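Local atomic coordinates of ABC transporter periplasmic-binding protein YtfQ (Mycobacterium smegmatis, PDB entry 6HBD), a protein that binds beta-D-galactofuranose and probably serves as the solute-binding component of an ABC transporter for furanose sugars. Residues I102-A107 / T118-D123; A23-E28 / A78-V83; T36-S41 / N262-P267. All coordinates share one frame; numbering follows the deposited sequence.

Contact 1 of 3, residues I102-A107 / T118-D123; sequences ILTDRA and TFIGAD. With GZL (beta-D-galactofuranose), chain L.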
ATOM      1  N   ILE A 102      17.178   1.333  -3.940  1.00 63.23           N
ATOM      2  CA  ILE A 102      16.100   0.334  -4.073  1.00 63.89           C
ATOM      3  C   ILE A 102      14.808   1.020  -3.623  1.00 68.09           C
ATOM      4  O   ILE A 102      14.768   1.629  -2.553  1.00 67.11           O
ATOM      5  CB  ILE A 102      16.328  -1.007  -3.294  1.00 67.10           C
ATOM      6  CG1 ILE A 102      17.660  -1.681  -3.693  1.00 68.03           C
ATOM      7  CG2 ILE A 102      15.138  -1.965  -3.518  1.00 66.42           C
ATOM      8  CD1 ILE A 102      18.128  -2.834  -2.758  1.00 74.61           C
ATOM      9  N   LEU A 103      13.758   0.914  -4.451  1.00 64.98           N
ATOM     10  CA  LEU A 103      12.449   1.501  -4.162  1.00 64.70           C
ATOM     11  C   LEU A 103      11.570   0.396  -3.610  1.00 69.34           C
ATOM     12  O   LEU A 103      11.567  -0.696  -4.180  1.00 70.51           O
ATOM     13  CB  LEU A 103      11.841   2.113  -5.439  1.00 64.31           C
ATOM     14  CG  LEU A 103      12.177   3.600  -5.708  1.00 67.51           C
ATOM     15  CD1 LEU A 103      13.660   3.924  -5.470  1.00 66.76           C
ATOM     16  CD2 LEU A 103      11.740   3.993  -7.102  1.00 69.12           C
ATOM     17  N   THR A 104      10.902   0.637  -2.452  1.00 64.07           N
ATOM     18  CA  THR A 104      10.044  -0.365  -1.812  1.00 62.87           C
ATOM     19  C   THR A 104       8.605   0.179  -1.644  1.00 66.07           C
ATOM     20  O   THR A 104       8.412   1.313  -1.200  1.00 65.75           O
ATOM     21  CB  THR A 104      10.661  -0.935  -0.494  1.00 64.37           C
ATOM     22  OG1 THR A 104      10.175  -0.254   0.658  1.00 67.42           O
ATOM     23  CG2 THR A 104      12.161  -0.954  -0.494  1.00 58.08           C
ATOM     24  N   ASP A 105       7.614  -0.620  -2.101  1.00 61.19           N
ATOM     25  CA  ASP A 105       6.165  -0.429  -2.034  1.00 60.46           C
ATOM     26  C   ASP A 105       5.591   0.847  -2.704  1.00 62.64           C
ATOM     27  O   ASP A 105       4.372   0.984  -2.754  1.00 60.82           O
ATOM     28  CB  ASP A 105       5.687  -0.541  -0.583  1.00 62.50           C
ATOM     29  CG  ASP A 105       6.106   0.534   0.390  1.00 67.79           C
ATOM     30  OD1 ASP A 105       5.457   1.609   0.410  1.00 65.47           O
ATOM     31  OD2 ASP A 105       7.056   0.290   1.174  1.00 74.19           O
ATOM     32  N   ARG A 106       6.439   1.729  -3.259  1.00 58.70           N
ATOM     33  CA  ARG A 106       6.028   2.923  -3.983  1.00 58.15           C
ATOM     34  C   ARG A 106       7.074   3.221  -5.057  1.00 61.76           C
ATOM     35  O   ARG A 106       8.264   3.029  -4.825  1.00 60.14           O
ATOM     36  CB  ARG A 106       5.888   4.112  -3.026  1.00 57.06           C
ATOM     37  CG  ARG A 106       4.451   4.349  -2.606  1.00 64.03           C
ATOM     38  CD  ARG A 106       4.308   5.155  -1.335  1.00 66.32           C
ATOM     39  NE  ARG A 106       3.045   4.884  -0.654  1.00 61.18           N
ATOM     40  CZ  ARG A 106       2.598   5.546   0.409  1.00 62.83           C
ATOM     41  NH1 ARG A 106       3.312   6.527   0.941  1.00 48.19           N
ATOM     42  NH2 ARG A 106       1.427   5.241   0.939  1.00 38.38           N
ATOM     43  N   ALA A 107       6.620   3.674  -6.231  1.00 58.80           N
ATOM     44  CA  ALA A 107       7.480   4.029  -7.352  1.00 58.45           C
ATOM     45  C   ALA A 107       7.604   5.563  -7.480  1.00 62.85           C
ATOM     46  O   ALA A 107       6.971   6.315  -6.730  1.00 62.17           O
ATOM     47  CB  ALA A 107       6.931   3.429  -8.630  1.00 59.06           C
ATOM     48  N   THR A 118      16.083  -1.340  -8.498  1.00 61.06           N
ATOM     49  CA  THR A 118      14.870  -2.160  -8.590  1.00 59.59           C
ATOM     50  C   THR A 118      13.737  -1.566  -7.791  1.00 60.85           C
ATOM     51  O   THR A 118      13.984  -0.719  -6.923  1.00 60.61           O
ATOM     52  CB  THR A 118      15.165  -3.607  -8.101  1.00 56.87           C
ATOM     53  OG1 THR A 118      14.038  -4.451  -8.364  1.00 45.95           O
ATOM     54  CG2 THR A 118      15.503  -3.671  -6.623  1.00 55.16           C
ATOM     55  N   PHE A 119      12.499  -2.072  -8.050  1.00 55.21           N
ATOM     56  CA  PHE A 119      11.283  -1.700  -7.317  1.00 52.95           C
ATOM     57  C   PHE A 119      10.588  -2.978  -6.793  1.00 54.99           C
ATOM     58  O   PHE A 119      10.176  -3.824  -7.592  1.00 52.78           O
ATOM     59  CB  PHE A 119      10.339  -0.855  -8.193  1.00 54.11           C
ATOM     60  CG  PHE A 119       8.945  -0.621  -7.639  1.00 54.65           C
ATOM     61  CD1 PHE A 119       8.754  -0.278  -6.313  1.00 57.14           C
ATOM     62  CD2 PHE A 119       7.827  -0.704  -8.460  1.00 54.98           C
ATOM     63  CE1 PHE A 119       7.467  -0.114  -5.804  1.00 57.71           C
ATOM     64  CE2 PHE A 119       6.540  -0.516  -7.947  1.00 56.98           C
ATOM     65  CZ  PHE A 119       6.371  -0.225  -6.626  1.00 55.35           C
ATOM     66  N   ILE A 120      10.430  -3.080  -5.453  1.00 51.73           N
ATOM     67  CA  ILE A 120       9.778  -4.212  -4.786  1.00 51.42           C
ATOM     68  C   ILE A 120       8.426  -3.681  -4.379  1.00 52.87           C
ATOM     69  O   ILE A 120       8.390  -2.735  -3.594  1.00 53.10           O
ATOM     70  CB  ILE A 120      10.533  -4.740  -3.517  1.00 55.55           C
ATOM     71  CG1 ILE A 120      12.046  -4.425  -3.523  1.00 57.39           C
ATOM     72  CG2 ILE A 120      10.289  -6.259  -3.298  1.00 55.21           C
ATOM     73  CD1 ILE A 120      12.658  -4.488  -2.096  1.00 69.30           C
ATOM     74  N   GLY A 121       7.335  -4.230  -4.909  1.00 46.35           N
ATOM     75  CA  GLY A 121       6.004  -3.753  -4.539  1.00 45.05           C
ATOM     76  C   GLY A 121       4.937  -4.605  -5.167  1.00 48.93           C
ATOM     77  O   GLY A 121       5.286  -5.595  -5.800  1.00 47.17           O
ATOM     78  N   ALA A 122       3.647  -4.225  -5.053  1.00 47.08           N
ATOM     79  CA  ALA A 122       2.571  -5.018  -5.652  1.00 47.59           C
ATOM     80  C   ALA A 122       2.056  -4.364  -6.931  1.00 54.37           C
ATOM     81  O   ALA A 122       2.532  -3.283  -7.283  1.00 56.57           O
ATOM     82  CB  ALA A 122       1.449  -5.181  -4.649  1.00 48.42           C
ATOM     83  N   ASP A 123       1.123  -5.028  -7.654  1.00 49.70           N
ATOM     84  CA  ASP A 123       0.491  -4.451  -8.845  1.00 49.69           C
ATOM     85  C   ASP A 123      -0.788  -3.802  -8.337  1.00 52.64           C
ATOM     86  O   ASP A 123      -1.870  -4.428  -8.313  1.00 52.98           O
ATOM     87  CB  ASP A 123       0.196  -5.499  -9.949  1.00 52.76           C
ATOM     88  CG  ASP A 123      -0.476  -4.968 -11.228  1.00 70.98           C
ATOM     89  OD1 ASP A 123      -0.564  -3.718 -11.394  1.00 74.24           O
ATOM     90  OD2 ASP A 123      -0.919  -5.799 -12.055  1.00 74.29           O
TER
HETATM   91  C6  GZL L 410       1.437  -0.069  -0.850  1.00 46.65           C
HETATM   92  C5  GZL L 410       1.907   0.881   0.231  1.00 48.07           C
HETATM   93  C4  GZL L 410       0.759   1.660   0.850  1.00 47.40           C
HETATM   94  C3  GZL L 410      -0.311   0.810   1.529  1.00 47.10           C
HETATM   95  C2  GZL L 410      -0.897   1.808   2.510  1.00 46.92           C
HETATM   96  O6  GZL L 410       2.555  -0.639  -1.518  1.00 49.02           O
HETATM   97  O5  GZL L 410       2.925   1.758  -0.260  1.00 50.31           O
HETATM   98  O4  GZL L 410       1.265   2.488   1.920  1.00 47.90           O
HETATM   99  O3  GZL L 410      -1.320   0.312   0.666  1.00 46.14           O
HETATM  100  C1  GZL L 410       0.364   2.471   3.036  1.00 47.76           C
HETATM  101  O2  GZL L 410      -1.632   1.222   3.573  1.00 50.30           O
HETATM  102  O1  GZL L 410      -0.082   3.736   3.372  1.00 49.07           O
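Ala107 lays CB over one face of the Phe119 ring, 4.0 Å from CE2, a CH-pi contact beyond the end of strand 102-104. Phe119 holds CG anti to its own N (chi1 169°), which carries the ring forward until its edge meets the backbone of the turn, CE1 lying 3.3 Å from Arg106 N. Ile102, Thr104, Thr118 and Ile120 occupy the other face of the sheet. There Ile102 CG2 touches Thr118 CG2 at 3.6 Å, and Ile120 CD1 rests against both Ile102 CG2 and Thr104 CG2. Parallel pairing links the backbones: Leu103 N donates to Thr118 O, Leu103 O accepts from Ile120 N (2.9 Å), and Asp105 N donates to Ile120 O (2.7 Å). Just past the strand, Asp105 adopts a positive phi and offers its carbonyl O to the sugar, accepting from GZL O6 at 2.7 Å. GZL O5 lies 2.6 Å from Asp105 OD1 but can also bond Asp105 O; Arg32 holds OD2 in a salt bridge. Strands 76-79 and 285-287 flank the pair, Leu269 and Leu272 of helix 266-277 cover the Ile120 face, and Phe124 of helix 124-138 packs on Phe119.

Contact 2 of 3, residues A23-E28 / A78-V83; sequences AQVGAE and AFSPVV. With GZL (beta-D-galactofuranose), chain L.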
ATOM      1  N   ALA A  23      14.636   5.089   4.451  1.00 66.56           N
ATOM      2  CA  ALA A  23      13.846   6.290   4.730  1.00 66.79           C
ATOM      3  C   ALA A  23      12.336   6.002   4.601  1.00 71.17           C
ATOM      4  O   ALA A  23      11.764   6.069   3.506  1.00 70.25           O
ATOM      5  CB  ALA A  23      14.273   7.433   3.824  1.00 67.30           C
ATOM      6  N   GLN A  24      11.701   5.655   5.736  1.00 67.52           N
ATOM      7  CA  GLN A  24      10.270   5.333   5.769  1.00 66.82           C
ATOM      8  C   GLN A  24       9.420   6.565   5.582  1.00 69.21           C
ATOM      9  O   GLN A  24       9.838   7.677   5.922  1.00 69.56           O
ATOM     10  CB  GLN A  24       9.846   4.642   7.102  1.00 67.68           C
ATOM     11  CG  GLN A  24       9.590   3.132   7.047  1.00 69.21           C
ATOM     12  CD  GLN A  24       8.531   2.620   6.089  1.00 69.01           C
ATOM     13  OE1 GLN A  24       8.040   3.311   5.196  1.00 58.89           O
ATOM     14  NE2 GLN A  24       8.162   1.358   6.261  1.00 54.45           N
ATOM     15  N   VAL A  25       8.203   6.330   5.062  1.00 63.32           N
ATOM     16  CA  VAL A  25       7.189   7.350   4.846  1.00 62.28           C
ATOM     17  C   VAL A  25       6.826   7.944   6.225  1.00 70.07           C
ATOM     18  O   VAL A  25       7.154   9.093   6.511  1.00 71.21           O
ATOM     19  CB  VAL A  25       5.937   6.747   4.153  1.00 64.12           C
ATOM     20  CG1 VAL A  25       4.787   7.738   4.162  1.00 63.32           C
ATOM     21  CG2 VAL A  25       6.241   6.293   2.737  1.00 63.64           C
ATOM     22  N   GLY A  26       6.196   7.124   7.064  1.00 66.86           N
ATOM     23  CA  GLY A  26       5.741   7.475   8.407  1.00 66.28           C
ATOM     24  C   GLY A  26       5.069   6.262   9.015  1.00 68.72           C
ATOM     25  O   GLY A  26       5.493   5.149   8.702  1.00 69.57           O
ATOM     26  N   ALA A  27       4.104   6.441   9.943  1.00 62.69           N
ATOM     27  CA  ALA A  27       3.321   5.336  10.493  1.00 61.41           C
ATOM     28  C   ALA A  27       1.822   5.603  10.314  1.00 64.23           C
ATOM     29  O   ALA A  27       1.032   5.405  11.242  1.00 65.10           O
ATOM     30  CB  ALA A  27       3.651   5.146  11.957  1.00 62.14           C
ATOM     31  N   GLU A  28       1.441   6.076   9.120  1.00 58.37           N
ATOM     32  CA  GLU A  28       0.048   6.409   8.782  1.00 57.16           C
ATOM     33  C   GLU A  28      -0.973   5.210   8.810  1.00 57.14           C
ATOM     34  O   GLU A  28      -2.163   5.480   8.932  1.00 56.25           O
ATOM     35  CB  GLU A  28      -0.026   7.151   7.411  1.00 58.68           C
ATOM     36  CG  GLU A  28       0.153   6.317   6.142  1.00 64.24           C
ATOM     37  CD  GLU A  28       1.517   5.701   5.928  1.00 79.71           C
ATOM     38  OE1 GLU A  28       1.606   4.748   5.123  1.00 53.84           O
ATOM     39  OE2 GLU A  28       2.494   6.160   6.566  1.00 84.95           O
ATOM     40  N   ALA A  78      17.619   2.788   0.534  1.00 66.39           N
ATOM     41  CA  ALA A  78      16.306   2.328   0.121  1.00 64.08           C
ATOM     42  C   ALA A  78      15.280   3.183   0.811  1.00 63.19           C
ATOM     43  O   ALA A  78      15.544   3.703   1.894  1.00 60.68           O
ATOM     44  CB  ALA A  78      16.122   0.869   0.481  1.00 64.72           C
ATOM     45  N   PHE A  79      14.139   3.401   0.154  1.00 58.59           N
ATOM     46  CA  PHE A  79      13.071   4.221   0.715  1.00 57.72           C
ATOM     47  C   PHE A  79      11.761   3.913   0.024  1.00 61.03           C
ATOM     48  O   PHE A  79      11.741   3.187  -0.972  1.00 59.83           O
ATOM     49  CB  PHE A  79      13.412   5.726   0.601  1.00 59.47           C
ATOM     50  CG  PHE A  79      13.386   6.326  -0.786  1.00 60.94           C
ATOM     51  CD1 PHE A  79      14.401   6.063  -1.694  1.00 63.29           C
ATOM     52  CD2 PHE A  79      12.366   7.184  -1.171  1.00 63.65           C
ATOM     53  CE1 PHE A  79      14.356   6.584  -2.983  1.00 63.93           C
ATOM     54  CE2 PHE A  79      12.324   7.708  -2.462  1.00 66.23           C
ATOM     55  CZ  PHE A  79      13.322   7.407  -3.356  1.00 63.78           C
ATOM     56  N   SER A  80      10.670   4.464   0.561  1.00 58.04           N
ATOM     57  CA  SER A  80       9.337   4.310   0.005  1.00 57.71           C
ATOM     58  C   SER A  80       8.900   5.700  -0.467  1.00 65.41           C
ATOM     59  O   SER A  80       8.467   6.502   0.360  1.00 67.09           O
ATOM     60  CB  SER A  80       8.388   3.753   1.049  1.00 58.71           C
ATOM     61  OG  SER A  80       7.042   3.986   0.681  1.00 64.75           O
ATOM     62  N   PRO A  81       9.065   6.034  -1.773  1.00 61.11           N
ATOM     63  CA  PRO A  81       8.683   7.380  -2.244  1.00 59.74           C
ATOM     64  C   PRO A  81       7.246   7.779  -1.896  1.00 60.58           C
ATOM     65  O   PRO A  81       6.302   7.330  -2.553  1.00 59.43           O
ATOM     66  CB  PRO A  81       8.931   7.332  -3.763  1.00 61.52           C
ATOM     67  CG  PRO A  81       9.570   6.059  -4.049  1.00 65.95           C
ATOM     68  CD  PRO A  81       9.576   5.182  -2.864  1.00 61.82           C
ATOM     69  N   VAL A  82       7.086   8.600  -0.837  1.00 56.45           N
ATOM     70  CA  VAL A  82       5.767   9.056  -0.378  1.00 57.40           C
ATOM     71  C   VAL A  82       4.847   9.446  -1.554  1.00 63.35           C
ATOM     72  O   VAL A  82       3.702   8.969  -1.616  1.00 62.32           O
ATOM     73  CB  VAL A  82       5.836  10.157   0.714  1.00 61.42           C
ATOM     74  CG1 VAL A  82       6.618  11.382   0.264  1.00 61.62           C
ATOM     75  CG2 VAL A  82       4.439  10.555   1.175  1.00 61.09           C
ATOM     76  N   VAL A  83       5.374  10.275  -2.494  1.00 61.48           N
ATOM     77  CA  VAL A  83       4.691  10.702  -3.727  1.00 61.08           C
ATOM     78  C   VAL A  83       5.632  10.470  -4.910  1.00 62.87           C
ATOM     79  O   VAL A  83       6.854  10.399  -4.733  1.00 63.00           O
ATOM     80  CB  VAL A  83       4.125  12.145  -3.691  1.00 65.02           C
ATOM     81  CG1 VAL A  83       2.993  12.272  -2.675  1.00 64.96           C
ATOM     82  CG2 VAL A  83       5.216  13.168  -3.415  1.00 64.79           C
TER
HETATM   83  C6  GZL L 410       1.437  -0.069  -0.850  1.00 46.65           C
HETATM   84  C5  GZL L 410       1.907   0.881   0.231  1.00 48.07           C
HETATM   85  C4  GZL L 410       0.759   1.660   0.850  1.00 47.40           C
HETATM   86  C3  GZL L 410      -0.311   0.810   1.529  1.00 47.10           C
HETATM   87  C2  GZL L 410      -0.897   1.808   2.510  1.00 46.92           C
HETATM   88  O6  GZL L 410       2.555  -0.639  -1.518  1.00 49.02           O
HETATM   89  O5  GZL L 410       2.925   1.758  -0.260  1.00 50.31           O
HETATM   90  O4  GZL L 410       1.265   2.488   1.920  1.00 47.90           O
HETATM   91  O3  GZL L 410      -1.320   0.312   0.666  1.00 46.14           O
HETATM   92  C1  GZL L 410       0.364   2.471   3.036  1.00 47.76           C
HETATM   93  O2  GZL L 410      -1.632   1.222   3.573  1.00 50.30           O
HETATM   94  O1  GZL L 410      -0.082   3.736   3.372  1.00 49.07           O
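Ala23 and Phe79 stand opposite each other on the same face of a parallel sheet, their CB atoms 3.7 Å apart. Beside them Ala23 N donates to Ala78 O at 3.0 Å. The Phe79 ring turns away from Ala23: with CG between N and the carbonyl carbon (chi1 71°), it leads off to Leu103, Trp87 and Ile66. Strands 19-24 and 76-79 are adjacent in the sheet but far apart in sequence, since helix 30-46, strand 49-54 and helix 59-72 come between them; this 2-1-3 strand order is that of the Rossmann-like lobe of periplasmic binding proteins. Past the strands the loops diverge, and side chains bridge them. Val25 splits its branches between two partners: CG2 approaches Ser80 OG to 3.2 Å, while CG1, anti to N, meets Val82 CG2 at 4.1 Å, the two valines crossing at a slant. The Ser80 hydroxyl bonds Asp105 OD1. Gln24 bends at chi2 (-58°), folding the amide back so that OE1 accepts from Val25 N (3.0 Å) on a lone pair, in the carbonyl plane; Arg32 NE adds a weak bond to OE1. At the pocket end Glu28 OE1 accepts from GZL O1 at 2.6 Å, though the position of this carboxylate oxygen is less certain.

Contact 3 of 3, residues T36-S41 / N262-P267; sequences TESIKS and NPLLGP. With ZN (zinc ion), chain J.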
ATOM      1  N   THR A  36       7.444  -1.429   8.745  1.00 55.93           N
ATOM      2  CA  THR A  36       8.556  -0.944   9.564  1.00 54.95           C
ATOM      3  C   THR A  36       9.120  -2.078  10.403  1.00 60.29           C
ATOM      4  O   THR A  36      10.339  -2.221  10.461  1.00 61.46           O
ATOM      5  CB  THR A  36       8.123   0.206  10.452  1.00 60.63           C
ATOM      6  OG1 THR A  36       7.722   1.302   9.643  1.00 63.58           O
ATOM      7  CG2 THR A  36       9.216   0.643  11.406  1.00 57.34           C
ATOM      8  N   GLU A  37       8.255  -2.906  11.018  1.00 56.07           N
ATOM      9  CA  GLU A  37       8.726  -4.038  11.826  1.00 55.75           C
ATOM     10  C   GLU A  37       9.457  -5.054  10.930  1.00 57.61           C
ATOM     11  O   GLU A  37      10.534  -5.527  11.301  1.00 55.23           O
ATOM     12  CB  GLU A  37       7.563  -4.707  12.596  1.00 57.26           C
ATOM     13  CG  GLU A  37       7.939  -5.218  13.985  1.00 72.70           C
ATOM     14  CD  GLU A  37       8.755  -6.500  14.076  1.00110.95           C
ATOM     15  OE1 GLU A  37       8.282  -7.557  13.597  1.00 98.68           O
ATOM     16  OE2 GLU A  37       9.855  -6.452  14.674  1.00118.14           O
ATOM     17  N   SER A  38       8.890  -5.354   9.734  1.00 55.17           N
ATOM     18  CA  SER A  38       9.517  -6.293   8.794  1.00 54.58           C
ATOM     19  C   SER A  38      10.915  -5.819   8.387  1.00 58.60           C
ATOM     20  O   SER A  38      11.836  -6.622   8.363  1.00 57.34           O
ATOM     21  CB  SER A  38       8.652  -6.499   7.553  1.00 55.85           C
ATOM     22  OG  SER A  38       9.292  -7.384   6.645  1.00 58.86           O
ATOM     23  N   ILE A  39      11.085  -4.517   8.111  1.00 57.05           N
ATOM     24  CA  ILE A  39      12.397  -3.991   7.702  1.00 57.09           C
ATOM     25  C   ILE A  39      13.395  -4.032   8.861  1.00 60.59           C
ATOM     26  O   ILE A  39      14.530  -4.437   8.648  1.00 61.12           O
ATOM     27  CB  ILE A  39      12.293  -2.583   7.037  1.00 59.62           C
ATOM     28  CG1 ILE A  39      11.466  -2.658   5.723  1.00 59.34           C
ATOM     29  CG2 ILE A  39      13.699  -2.035   6.737  1.00 59.88           C
ATOM     30  CD1 ILE A  39      10.780  -1.387   5.336  1.00 66.70           C
ATOM     31  N   LYS A  40      12.974  -3.642  10.075  1.00 55.74           N
ATOM     32  CA  LYS A  40      13.852  -3.655  11.246  1.00 54.92           C
ATOM     33  C   LYS A  40      14.251  -5.098  11.625  1.00 62.28           C
ATOM     34  O   LYS A  40      15.445  -5.411  11.735  1.00 62.34           O
ATOM     35  CB  LYS A  40      13.176  -2.944  12.425  1.00 55.46           C
ATOM     36  CG  LYS A  40      13.082  -1.436  12.216  1.00 58.71           C
ATOM     37  CD  LYS A  40      12.253  -0.699  13.266  1.00 58.23           C
ATOM     38  CE  LYS A  40      12.544   0.778  13.216  1.00 55.60           C
ATOM     39  NZ  LYS A  40      11.617   1.584  14.047  1.00 64.16           N
ATOM     40  N   SER A  41      13.253  -5.983  11.761  1.00 60.07           N
ATOM     41  CA  SER A  41      13.490  -7.386  12.103  1.00 60.03           C
ATOM     42  C   SER A  41      14.373  -8.098  11.076  1.00 63.77           C
ATOM     43  O   SER A  41      15.312  -8.780  11.472  1.00 64.16           O
ATOM     44  CB  SER A  41      12.166  -8.130  12.259  1.00 63.58           C
ATOM     45  OG  SER A  41      11.429  -8.151  11.049  1.00 73.53           O
ATOM     46  N   ASN A 262       0.992  -7.254   0.565  1.00 47.11           N
ATOM     47  CA  ASN A 262       1.905  -7.839   1.538  1.00 46.26           C
ATOM     48  C   ASN A 262       2.975  -6.871   2.099  1.00 49.22           C
ATOM     49  O   ASN A 262       3.877  -6.458   1.368  1.00 48.17           O
ATOM     50  CB  ASN A 262       2.541  -9.056   0.884  1.00 45.79           C
ATOM     51  CG  ASN A 262       3.158 -10.048   1.830  1.00 51.60           C
ATOM     52  OD1 ASN A 262       3.878  -9.669   2.783  1.00 33.59           O
ATOM     53  ND2 ASN A 262       2.929 -11.345   1.531  1.00 35.03           N
ATOM     54  N   PRO A 263       2.947  -6.569   3.413  1.00 44.96           N
ATOM     55  CA  PRO A 263       3.959  -5.663   3.981  1.00 44.35           C
ATOM     56  C   PRO A 263       5.307  -6.266   4.299  1.00 47.73           C
ATOM     57  O   PRO A 263       6.232  -5.498   4.546  1.00 47.29           O
ATOM     58  CB  PRO A 263       3.300  -5.194   5.287  1.00 45.78           C
ATOM     59  CG  PRO A 263       2.476  -6.318   5.696  1.00 49.60           C
ATOM     60  CD  PRO A 263       1.982  -6.993   4.448  1.00 45.57           C
ATOM     61  N   LEU A 264       5.450  -7.600   4.295  1.00 44.47           N
ATOM     62  CA  LEU A 264       6.668  -8.265   4.767  1.00 44.13           C
ATOM     63  C   LEU A 264       7.815  -8.346   3.722  1.00 51.10           C
ATOM     64  O   LEU A 264       8.309  -9.428   3.350  1.00 50.37           O
ATOM     65  CB  LEU A 264       6.297  -9.650   5.327  1.00 43.90           C
ATOM     66  CG  LEU A 264       5.065  -9.713   6.287  1.00 47.77           C
ATOM     67  CD1 LEU A 264       4.883 -11.092   6.882  1.00 47.45           C
ATOM     68  CD2 LEU A 264       5.172  -8.727   7.397  1.00 50.30           C
ATOM     69  N   LEU A 265       8.308  -7.154   3.347  1.00 50.25           N
ATOM     70  CA  LEU A 265       9.403  -6.971   2.370  1.00 50.44           C
ATOM     71  C   LEU A 265      10.790  -7.112   2.996  1.00 55.96           C
ATOM     72  O   LEU A 265      11.753  -7.387   2.274  1.00 56.43           O
ATOM     73  CB  LEU A 265       9.319  -5.568   1.729  1.00 50.10           C
ATOM     74  CG  LEU A 265       8.319  -5.361   0.601  1.00 54.62           C
ATOM     75  CD1 LEU A 265       7.006  -6.064   0.836  1.00 54.64           C
ATOM     76  CD2 LEU A 265       8.052  -3.906   0.408  1.00 57.21           C
ATOM     77  N   GLY A 266      10.899  -6.831   4.299  1.00 52.63           N
ATOM     78  CA  GLY A 266      12.162  -6.876   5.030  1.00 52.23           C
ATOM     79  C   GLY A 266      13.179  -7.868   4.503  1.00 54.73           C
ATOM     80  O   GLY A 266      14.245  -7.466   4.058  1.00 53.65           O
ATOM     81  N   PRO A 267      12.856  -9.179   4.513  1.00 51.03           N
ATOM     82  CA  PRO A 267      13.815 -10.188   4.035  1.00 50.96           C
ATOM     83  C   PRO A 267      14.354  -9.998   2.623  1.00 55.97           C
ATOM     84  O   PRO A 267      15.583 -10.051   2.470  1.00 54.59           O
ATOM     85  CB  PRO A 267      13.027 -11.489   4.161  1.00 51.96           C
ATOM     86  CG  PRO A 267      12.057 -11.224   5.230  1.00 54.93           C
ATOM     87  CD  PRO A 267      11.633  -9.825   5.024  1.00 51.43           C
TER
HETATM   88 ZN    ZN J 408      10.688  -6.272  16.340  1.00110.67          ZN
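Where the chain returns from strand 257-260 of the six-stranded sheet to helix 266-277 beside the seven-stranded one, Ser38 of helix 30-46 meets the crossing segment. Ser38 holds OG anti to its backbone N (chi1 179°), which places it beside Gly266, whose N donates to OG at 2.9 Å. The bond is bent, 129° at the hydrogen, and weak. Gly266 also brings its CA within 3.4 Å of Ser38 O in a CA-H...O contact. With no side chain on Gly266, the backbones come close, Gly266 CA lying 3.9 Å from Ile39 CA. Leu264 adds apolar contact, its CD2 4.1 Å from Ser38 CB. The crossing segment is shaped by its own bonds: Asn262 OD1 accepts from Leu264 N (3.0 Å) in an Asx turn, and Leu265 N donates to Pro263 O across an inverse gamma turn centred on Leu264. Asn35 of helix 30-46 binds Pro263 O as well, and Leu309 O receives Asn262 ND2, tying the segment to helix 305-313. Next to Ser38, Glu37 OE2 coordinates a zinc ion at 1.9 Å. Such a strand-to-helix passage between two sheets is one of the interdomain crossovers of the two-lobed periplasmic binding protein fold.

How the contacts relate
All three contacts gather in the lobe built on the seven-stranded sheet. The centres of contacts 1 and 2 lie about 11 Å apart, and that of contact 3 about 13 Å from each. Contacts 1 and 2 share the sheet, where strands 76-79 and 101-104 are neighbours and Thr104 N probably bonds Phe79 O; both reach the sugar. Contact 3 sets helix 30-46 against the segment that leads into helix 266-277: Leu265 packs on Thr104 of contact 1, and Gln24 of contact 2 packs on Thr36 and Ile39. Along the chain, the segments of contacts 2 and 3 alternate, while contact 1 follows contact 2 and falls between the halves of contact 3. The loops lining one side of the pocket thus adjoin a crossing between the lobes.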